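Local structure of thrombospondin related anonymous protein (Plasmodium falciparum, 4F1J) at residues E2-D6 and Q38-L42; I155-R161 and C173-D178. The protein is a membrane-anchored adhesive protein of the malaria parasite, whose von Willebrand factor A domain, the part described here, binds magnesium and probably takes part in cell adhesion. Residues are numbered along the deposited sequence.

Interaction 1 of 2, residues E2-D6 and Q38-L42; sequences EVCND and QQLNL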
ATOM      1  N   GLU A   2      -7.854  17.089  -2.073  1.00 21.31           N
ATOM      2  CA  GLU A   2      -7.143  15.781  -2.349  1.00 20.38           C
ATOM      3  C   GLU A   2      -8.091  14.772  -2.984  1.00 20.30           C
ATOM      4  O   GLU A   2      -9.281  14.766  -2.636  1.00 20.72           O
ATOM      5  CB  GLU A   2      -6.593  15.208  -1.053  1.00 20.32           C
ATOM      6  CG  GLU A   2      -5.420  15.970  -0.449  1.00 20.38           C
ATOM      7  CD  GLU A   2      -5.804  16.923   0.666  1.00 21.97           C
ATOM      8  OE1 GLU A   2      -7.019  17.130   0.902  1.00 23.30           O
ATOM      9  OE2 GLU A   2      -4.875  17.442   1.325  1.00 21.69           O
ATOM     10  N   VAL A   3      -7.586  13.909  -3.881  1.00 18.89           N
ATOM     11  CA  VAL A   3      -8.462  12.954  -4.585  1.00 18.78           C
ATOM     12  C   VAL A   3      -8.986  11.823  -3.697  1.00 17.86           C
ATOM     13  O   VAL A   3      -9.952  11.159  -4.060  1.00 18.90           O
ATOM     14  CB  VAL A   3      -7.820  12.314  -5.853  1.00 18.90           C
ATOM     15  CG1 VAL A   3      -7.428  13.387  -6.863  1.00 20.20           C
ATOM     16  CG2 VAL A   3      -6.646  11.388  -5.488  1.00 19.22           C
ATOM     17  N   CYS A   4      -8.332  11.590  -2.568  1.00 16.44           N
ATOM     18  CA  CYS A   4      -8.819  10.666  -1.557  1.00 15.84           C
ATOM     19  C   CYS A   4      -9.295  11.472  -0.363  1.00 15.40           C
ATOM     20  O   CYS A   4      -8.514  12.053   0.380  1.00 14.61           O
ATOM     21  CB  CYS A   4      -7.725   9.674  -1.174  1.00 16.03           C
ATOM     22  SG  CYS A   4      -7.298   8.625  -2.535  1.00 16.95           S
ATOM     23  N   ASN A   5     -10.610  11.513  -0.188  1.00 15.48           N
ATOM     24  CA  ASN A   5     -11.224  12.339   0.822  0.50 15.29           C
ATOM     25  C   ASN A   5     -12.511  11.677   1.310  1.00 15.57           C
ATOM     26  O   ASN A   5     -13.585  12.006   0.794  1.00 15.56           O
ATOM     27  CB  ASN A   5     -11.536  13.711   0.201  0.50 15.58           C
ATOM     28  CG  ASN A   5     -12.314  14.607   1.130  0.50 15.07           C
ATOM     29  OD1 ASN A   5     -13.069  15.477   0.688  0.50 16.49           O
ATOM     30  ND2 ASN A   5     -12.136  14.405   2.423  0.50 13.90           N
ATOM     31  N   ASP A   6     -12.391  10.726   2.236  1.00 15.52           N
ATOM     32  CA  ASP A   6     -13.520  10.022   2.848  1.00 16.33           C
ATOM     33  C   ASP A   6     -13.067   9.395   4.178  1.00 15.43           C
ATOM     34  O   ASP A   6     -11.892   9.494   4.559  1.00 14.39           O
ATOM     35  CB  ASP A   6     -14.071   8.934   1.917  1.00 17.28           C
ATOM     36  CG  ASP A   6     -15.563   8.642   2.148  1.00 22.79           C
ATOM     37  OD1 ASP A   6     -16.098   8.952   3.240  1.00 25.46           O
ATOM     38  OD2 ASP A   6     -16.208   8.128   1.202  1.00 30.30           O
ATOM     39  N   GLN A  38       0.488  12.562  -0.281  1.00 12.22           N
ATOM     40  CA  GLN A  38      -0.054  13.858  -0.711  1.00 12.97           C
ATOM     41  C   GLN A  38      -1.437  13.790  -1.391  1.00 12.40           C
ATOM     42  O   GLN A  38      -2.103  14.812  -1.500  1.00 12.21           O
ATOM     43  CB  GLN A  38       0.927  14.568  -1.621  1.00 13.83           C
ATOM     44  CG  GLN A  38       2.133  15.021  -0.872  1.00 16.59           C
ATOM     45  CD  GLN A  38       3.160  15.647  -1.763  1.00 22.74           C
ATOM     46  OE1 GLN A  38       3.408  15.174  -2.872  1.00 26.83           O
ATOM     47  NE2 GLN A  38       3.778  16.724  -1.280  1.00 27.00           N
ATOM     48  N   GLN A  39      -1.864  12.600  -1.833  1.00 11.08           N
ATOM     49  CA  GLN A  39      -3.169  12.416  -2.428  1.00 10.57           C
ATOM     50  C   GLN A  39      -4.264  12.228  -1.390  1.00 10.54           C
ATOM     51  O   GLN A  39      -5.406  12.083  -1.772  1.00 11.94           O
ATOM     52  CB  GLN A  39      -3.195  11.189  -3.348  1.00 11.57           C
ATOM     53  CG  GLN A  39      -2.076  11.151  -4.420  1.00 11.67           C
ATOM     54  CD  GLN A  39      -1.957  12.448  -5.185  1.00 13.41           C
ATOM     55  OE1 GLN A  39      -2.934  12.919  -5.794  1.00 15.19           O
ATOM     56  NE2 GLN A  39      -0.764  13.031  -5.182  1.00 11.97           N
ATOM     57  N   LEU A  40      -3.905  12.171  -0.116  1.00 10.52           N
ATOM     58  CA  LEU A  40      -4.843  11.808   0.957  1.00 10.54           C
ATOM     59  C   LEU A  40      -5.177  12.996   1.826  1.00 10.46           C
ATOM     60  O   LEU A  40      -4.271  13.695   2.299  1.00 12.01           O
ATOM     61  CB  LEU A  40      -4.211  10.761   1.870  1.00 11.31           C
ATOM     62  CG  LEU A  40      -3.562   9.544   1.192  1.00 10.48           C
ATOM     63  CD1 LEU A  40      -2.910   8.666   2.260  1.00 11.42           C
ATOM     64  CD2 LEU A  40      -4.575   8.785   0.399  1.00 10.57           C
ATOM     65  N   ASN A  41      -6.470  13.159   2.118  1.00 11.10           N
ATOM     66  CA  ASN A  41      -6.867  14.072   3.177  1.00 11.84           C
ATOM     67  C   ASN A  41      -6.759  13.399   4.537  1.00 11.34           C
ATOM     68  O   ASN A  41      -7.739  12.837   5.050  1.00 11.99           O
ATOM     69  CB  ASN A  41      -8.273  14.624   2.954  1.00 12.53           C
ATOM     70  CG  ASN A  41      -8.657  15.597   4.031  1.00 12.51           C
ATOM     71  OD1 ASN A  41      -7.782  16.134   4.705  1.00 14.70           O
ATOM     72  ND2 ASN A  41      -9.967  15.769   4.262  1.00 16.56           N
ATOM     73  N   LEU A  42      -5.560  13.416   5.110  1.00 11.62           N
ATOM     74  CA  LEU A  42      -5.350  12.866   6.445  1.00 11.57           C
ATOM     75  C   LEU A  42      -6.014  13.807   7.450  1.00 12.95           C
ATOM     76  O   LEU A  42      -5.739  15.002   7.460  1.00 12.15           O
ATOM     77  CB  LEU A  42      -3.875  12.687   6.771  1.00 12.49           C
ATOM     78  CG  LEU A  42      -3.129  11.674   5.884  1.00 11.22           C
ATOM     79  CD1 LEU A  42      -1.739  11.402   6.455  1.00 11.71           C
ATOM     80  CD2 LEU A  42      -3.885  10.326   5.671  1.00  8.47           C
TER
HETATM   81  O   HOH W   1      -5.307  17.611   3.779  1.00 28.66           O
HETATM   82  O   HOH W   2      -4.852  14.837  -4.810  1.00 17.44           O
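The N-terminal residues 2-6 run beside the loop 38-42 and are held to it by a single beta bridge between Cys4 and Leu40. Cys4 N donates to Gln39 O at 3.1 Å, and Asn41 N donates to Cys4 O at 2.9 Å. Glu2 points its CB toward the loop, 3.4 Å from Gln39 O. Its chi2 of 99° lies between wells, and the side chain passes over the loop backbone so that Glu2 OE1 comes within 3.5 Å of Asn41 CB. A water joins Glu2 OE2 (2.5 Å) to Asn41 OD1 (3.0 Å), and the same carboxylate forms a salt bridge with Lys72. In this Rossmann-like von Willebrand factor A domain, the contact fastens the lead-in to strand 8-15 against the loop that leads from helix 22-38 to strand 47-54. The Gln39 side chain, m at chi1 and chi2, bends so that Gln39 NE2 hydrogen-bonds to Lys35 O. Gln39 OE1 accepts from a second water at 2.9 Å, which accepts from Val3 N at 3.0 Å. Cys4 and Leu40 are buried, with Cys4 CB 3.6 Å from Leu40 CD2. Cys4 SG forms the disulfide with Cys196 of helix 184-200.

Interaction 2 of 2, residues I155-R161 and C173-D178; sequences INVAFNR and CNLYAD. With EDO (1,2-ethanediol), chain L.
A tyrosine hydroxyl is the polar focus of this contact, reached from helix and strand. Tyr176 OH accepts from Asn160 ND2 at 3.3 Å and donates a weak hydrogen bond of 2.6 Å to Asp178 OD2. The segments belong to a beta-alpha-beta unit of the von Willebrand factor A fold: strand 145-151, helix 157-163 and edge strand 176-179. Ile155 and Asn156 are extended. Asn156 is the N-cap, and its OD1 accepts from Phe159 N at 2.9 Å. Residues 157-161 are helical. Cys173 to Tyr176 form a type I beta turn, closed by Tyr176 N to Cys173 O at 3.1 Å, and 176-178 are extended. The helix and strand axes approach to 9.3 Å, with their directions 150° apart. CA atoms pair Arg161 with Tyr176 (6.5 Å) and Val157 with Asp178 (8.4 Å). Tyr176 (chi1 t) reaches toward the helix. Val157 CG1 lies 3.9 Å from Tyr176 CE2, and Arg161 CG 3.8 Å from Tyr176 CD2. Ile155, chi1 p, sets CD1 3.3 Å from Tyr176 OH and 3.7 Å from Asp178 CB. Its side chain is about 5 Å from that of the magnesium ligand Asp123. Asn160 (chi1 m) and Asp178 (chi1 p) both present polar ends to Tyr176 OH. Arg161 (m, t, p) hydrogen-bonds through NE to His167 O and through NH2 to Gly171 O. One face of its guanidinium is covered by Cys173 CB, 3.6 Å from Arg161 NH1; Cys173 is disulfide-bonded to Cys166. A 1,2-ethanediol, probably from crystallisation, accepts from Asn174 N through O1 at 2.9 Å and from Leu175 N through O2 at 3.0 Å.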
ATOM      1  N   ILE A 155       7.372  -7.689 -11.518  1.00 12.28           N
ATOM      2  CA  ILE A 155       6.012  -7.956 -11.089  1.00 12.14           C
ATOM      3  C   ILE A 155       5.362  -9.001 -11.987  1.00 12.85           C
ATOM      4  O   ILE A 155       5.822  -9.266 -13.120  1.00 12.66           O
ATOM      5  CB  ILE A 155       5.124  -6.681 -11.088  1.00 10.86           C
ATOM      6  CG1 ILE A 155       5.104  -6.006 -12.468  1.00 10.36           C
ATOM      7  CG2 ILE A 155       5.606  -5.673 -10.037  1.00 12.27           C
ATOM      8  CD1 ILE A 155       4.049  -4.884 -12.598  1.00 12.62           C
ATOM      9  N   ASN A 156       4.280  -9.580 -11.480  1.00 13.31           N
ATOM     10  CA  ASN A 156       3.393 -10.373 -12.285  1.00 12.42           C
ATOM     11  C   ASN A 156       2.009  -9.721 -12.327  1.00 12.00           C
ATOM     12  O   ASN A 156       1.313  -9.636 -11.329  1.00 12.17           O
ATOM     13  CB  ASN A 156       3.289 -11.809 -11.781  1.00 13.36           C
ATOM     14  CG  ASN A 156       2.517 -12.678 -12.735  1.00 13.33           C
ATOM     15  OD1 ASN A 156       1.309 -12.862 -12.594  1.00 13.18           O
ATOM     16  ND2 ASN A 156       3.187 -13.108 -13.794  1.00 12.96           N
ATOM     17  N   VAL A 157       1.633  -9.247 -13.498  1.00 11.48           N
ATOM     18  CA  VAL A 157       0.380  -8.514 -13.656  1.00 11.23           C
ATOM     19  C   VAL A 157      -0.854  -9.361 -13.313  1.00 11.25           C
ATOM     20  O   VAL A 157      -1.764  -8.890 -12.621  1.00 10.47           O
ATOM     21  CB  VAL A 157       0.278  -7.930 -15.073  1.00 11.51           C
ATOM     22  CG1 VAL A 157      -1.096  -7.330 -15.327  1.00 12.09           C
ATOM     23  CG2 VAL A 157       1.386  -6.926 -15.294  1.00 11.11           C
ATOM     24  N   ALA A 158      -0.892 -10.605 -13.800  1.00 11.41           N
ATOM     25  CA  ALA A 158      -2.005 -11.511 -13.522  1.00 11.19           C
ATOM     26  C   ALA A 158      -2.204 -11.658 -12.014  1.00 11.09           C
ATOM     27  O   ALA A 158      -3.325 -11.522 -11.503  1.00 10.84           O
ATOM     28  CB  ALA A 158      -1.734 -12.882 -14.161  1.00 10.63           C
ATOM     29  N   PHE A 159      -1.115 -11.903 -11.293  1.00 11.69           N
ATOM     30  CA  PHE A 159      -1.256 -12.084  -9.861  1.00 12.16           C
ATOM     31  C   PHE A 159      -1.728 -10.809  -9.170  1.00 11.44           C
ATOM     32  O   PHE A 159      -2.553 -10.868  -8.272  1.00 11.07           O
ATOM     33  CB  PHE A 159       0.027 -12.540  -9.183  1.00 13.05           C
ATOM     34  CG  PHE A 159      -0.076 -12.501  -7.708  1.00 15.48           C
ATOM     35  CD1 PHE A 159      -0.716 -13.531  -7.032  1.00 15.32           C
ATOM     36  CD2 PHE A 159       0.328 -11.369  -6.989  1.00 15.06           C
ATOM     37  CE1 PHE A 159      -0.862 -13.483  -5.670  1.00 17.07           C
ATOM     38  CE2 PHE A 159       0.176 -11.326  -5.650  1.00 15.05           C
ATOM     39  CZ  PHE A 159      -0.433 -12.387  -4.977  1.00 15.57           C
ATOM     40  N   ASN A 160      -1.180  -9.660  -9.556  1.00 11.04           N
ATOM     41  CA  ASN A 160      -1.621  -8.411  -8.938  1.00 10.32           C
ATOM     42  C   ASN A 160      -3.117  -8.169  -9.173  1.00 10.22           C
ATOM     43  O   ASN A 160      -3.841  -7.752  -8.276  1.00  9.99           O
ATOM     44  CB  ASN A 160      -0.826  -7.240  -9.489  1.00  9.11           C
ATOM     45  CG  ASN A 160       0.646  -7.275  -9.100  1.00  9.43           C
ATOM     46  OD1 ASN A 160       1.057  -7.924  -8.137  1.00  9.97           O
ATOM     47  ND2 ASN A 160       1.450  -6.581  -9.882  1.00 11.93           N
ATOM     48  N   ARG A 161      -3.575  -8.424 -10.398  1.00  9.67           N
ATOM     49  CA  ARG A 161      -4.975  -8.270 -10.749  1.00 11.06           C
ATOM     50  C   ARG A 161      -5.867  -9.235  -9.974  1.00 11.43           C
ATOM     51  O   ARG A 161      -6.895  -8.805  -9.459  1.00 12.33           O
ATOM     52  CB  ARG A 161      -5.147  -8.383 -12.265  1.00 10.24           C
ATOM     53  CG  ARG A 161      -4.622  -7.135 -13.003  1.00 11.16           C
ATOM     54  CD  ARG A 161      -4.673  -7.293 -14.519  1.00 12.59           C
ATOM     55  NE  ARG A 161      -6.054  -7.403 -14.963  1.00 14.47           N
ATOM     56  CZ  ARG A 161      -6.778  -6.423 -15.513  1.00 16.47           C
ATOM     57  NH1 ARG A 161      -6.261  -5.237 -15.801  1.00 18.75           N
ATOM     58  NH2 ARG A 161      -8.032  -6.664 -15.824  1.00 15.69           N
ATOM     59  N   CYS A 173      -9.411  -2.449 -14.501  1.00 16.71           N
ATOM     60  CA  CYS A 173      -9.141  -2.797 -13.118  1.00 15.51           C
ATOM     61  C   CYS A 173      -8.699  -1.543 -12.396  1.00 15.27           C
ATOM     62  O   CYS A 173      -7.508  -1.221 -12.374  1.00 14.64           O
ATOM     63  CB  CYS A 173      -8.082  -3.891 -13.033  1.00 14.85           C
ATOM     64  SG  CYS A 173      -7.834  -4.455 -11.358  1.00 13.99           S
ATOM     65  N   ASN A 174      -9.665  -0.843 -11.799  1.00 14.80           N
ATOM     66  CA  ASN A 174      -9.395   0.441 -11.161  1.00 15.33           C
ATOM     67  C   ASN A 174      -8.509   0.333  -9.917  1.00 14.61           C
ATOM     68  O   ASN A 174      -7.853   1.288  -9.548  1.00 14.89           O
ATOM     69  CB  ASN A 174     -10.694   1.190 -10.876  1.00 16.03           C
ATOM     70  CG  ASN A 174     -11.355   1.685 -12.163  1.00 19.25           C
ATOM     71  OD1 ASN A 174     -10.673   2.190 -13.052  1.00 22.06           O
ATOM     72  ND2 ASN A 174     -12.667   1.506 -12.280  1.00 22.11           N
ATOM     73  N   LEU A 175      -8.453  -0.852  -9.318  1.00 13.09           N
ATOM     74  CA  LEU A 175      -7.615  -1.092  -8.136  1.00 12.19           C
ATOM     75  C   LEU A 175      -6.190  -1.541  -8.465  1.00 11.53           C
ATOM     76  O   LEU A 175      -5.458  -1.919  -7.562  1.00 10.91           O
ATOM     77  CB  LEU A 175      -8.269  -2.128  -7.218  1.00 11.70           C
ATOM     78  CG  LEU A 175      -9.579  -1.649  -6.568  1.00 13.34           C
ATOM     79  CD1 LEU A 175     -10.162  -2.763  -5.723  1.00 14.46           C
ATOM     80  CD2 LEU A 175      -9.358  -0.405  -5.726  1.00 13.35           C
ATOM     81  N   TYR A 176      -5.808  -1.460  -9.737  1.00 10.87           N
ATOM     82  CA  TYR A 176      -4.478  -1.837 -10.155  1.00 11.08           C
ATOM     83  C   TYR A 176      -3.870  -0.824 -11.134  1.00 11.21           C
ATOM     84  O   TYR A 176      -4.536  -0.363 -12.049  1.00 12.76           O
ATOM     85  CB  TYR A 176      -4.482  -3.240 -10.779  1.00 11.52           C
ATOM     86  CG  TYR A 176      -3.104  -3.645 -11.231  1.00  9.84           C
ATOM     87  CD1 TYR A 176      -2.070  -3.781 -10.314  1.00 10.82           C
ATOM     88  CD2 TYR A 176      -2.804  -3.842 -12.583  1.00 11.36           C
ATOM     89  CE1 TYR A 176      -0.770  -4.102 -10.717  1.00  9.62           C
ATOM     90  CE2 TYR A 176      -1.520  -4.200 -12.990  1.00 11.81           C
ATOM     91  CZ  TYR A 176      -0.506  -4.326 -12.062  1.00 11.29           C
ATOM     92  OH  TYR A 176       0.772  -4.682 -12.464  1.00 11.46           O
ATOM     93  N   ALA A 177      -2.602  -0.499 -10.939  1.00 10.38           N
ATOM     94  CA  ALA A 177      -1.818   0.197 -11.944  1.00 10.04           C
ATOM     95  C   ALA A 177      -0.388  -0.274 -11.831  1.00 10.72           C
ATOM     96  O   ALA A 177       0.023  -0.831 -10.801  1.00 10.31           O
ATOM     97  CB  ALA A 177      -1.928   1.728 -11.758  1.00 10.94           C
ATOM     98  N   ASP A 178       0.378  -0.062 -12.894  1.00 11.21           N
ATOM     99  CA  ASP A 178       1.808  -0.283 -12.809  1.00 11.73           C
ATOM    100  C   ASP A 178       2.584   0.799 -13.572  1.00 11.75           C
ATOM    101  O   ASP A 178       2.005   1.616 -14.310  1.00 12.56           O
ATOM    102  CB  ASP A 178       2.189  -1.735 -13.163  1.00 12.37           C
ATOM    103  CG  ASP A 178       1.720  -2.178 -14.536  1.00 13.91           C
ATOM    104  OD1 ASP A 178       1.790  -1.366 -15.504  1.00 16.33           O
ATOM    105  OD2 ASP A 178       1.322  -3.357 -14.667  1.00 13.94           O
TER
HETATM  106  C1  EDO L 310     -12.897  -1.748 -10.536  1.00 24.69           C
HETATM  107  O1  EDO L 310     -12.402  -1.883 -11.870  1.00 21.92           O
HETATM  108  C2  EDO L 310     -12.256  -2.709  -9.536  1.00 24.48           C
HETATM  109  O2  EDO L 310     -10.825  -2.650  -9.511  1.00 20.90           O

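Overall arrangement
From the N terminus, interaction 1 comes first. Residues 2-6 lead into strand 8-15, and helix 22-38 brings the chain back to 38-42, closing a strand-helix loop. The chain then builds strands 47-54 and 58-62 and continues through strands 115-122 and 145-151 before interaction 2 opens. That contact closes a shorter loop, from helix 157-163 to edge strand 176-179. The two are in series and neither nest nor cross. The centres of interactions 1 and 2 lie about 22 Å apart, their nearest atoms about 10 Å. Helix 184-200 follows both and relates them: Met192 touches residues of interaction 1, while Val187, Phe191 and Val195 pack on Leu175 and Ala177 of interaction 2.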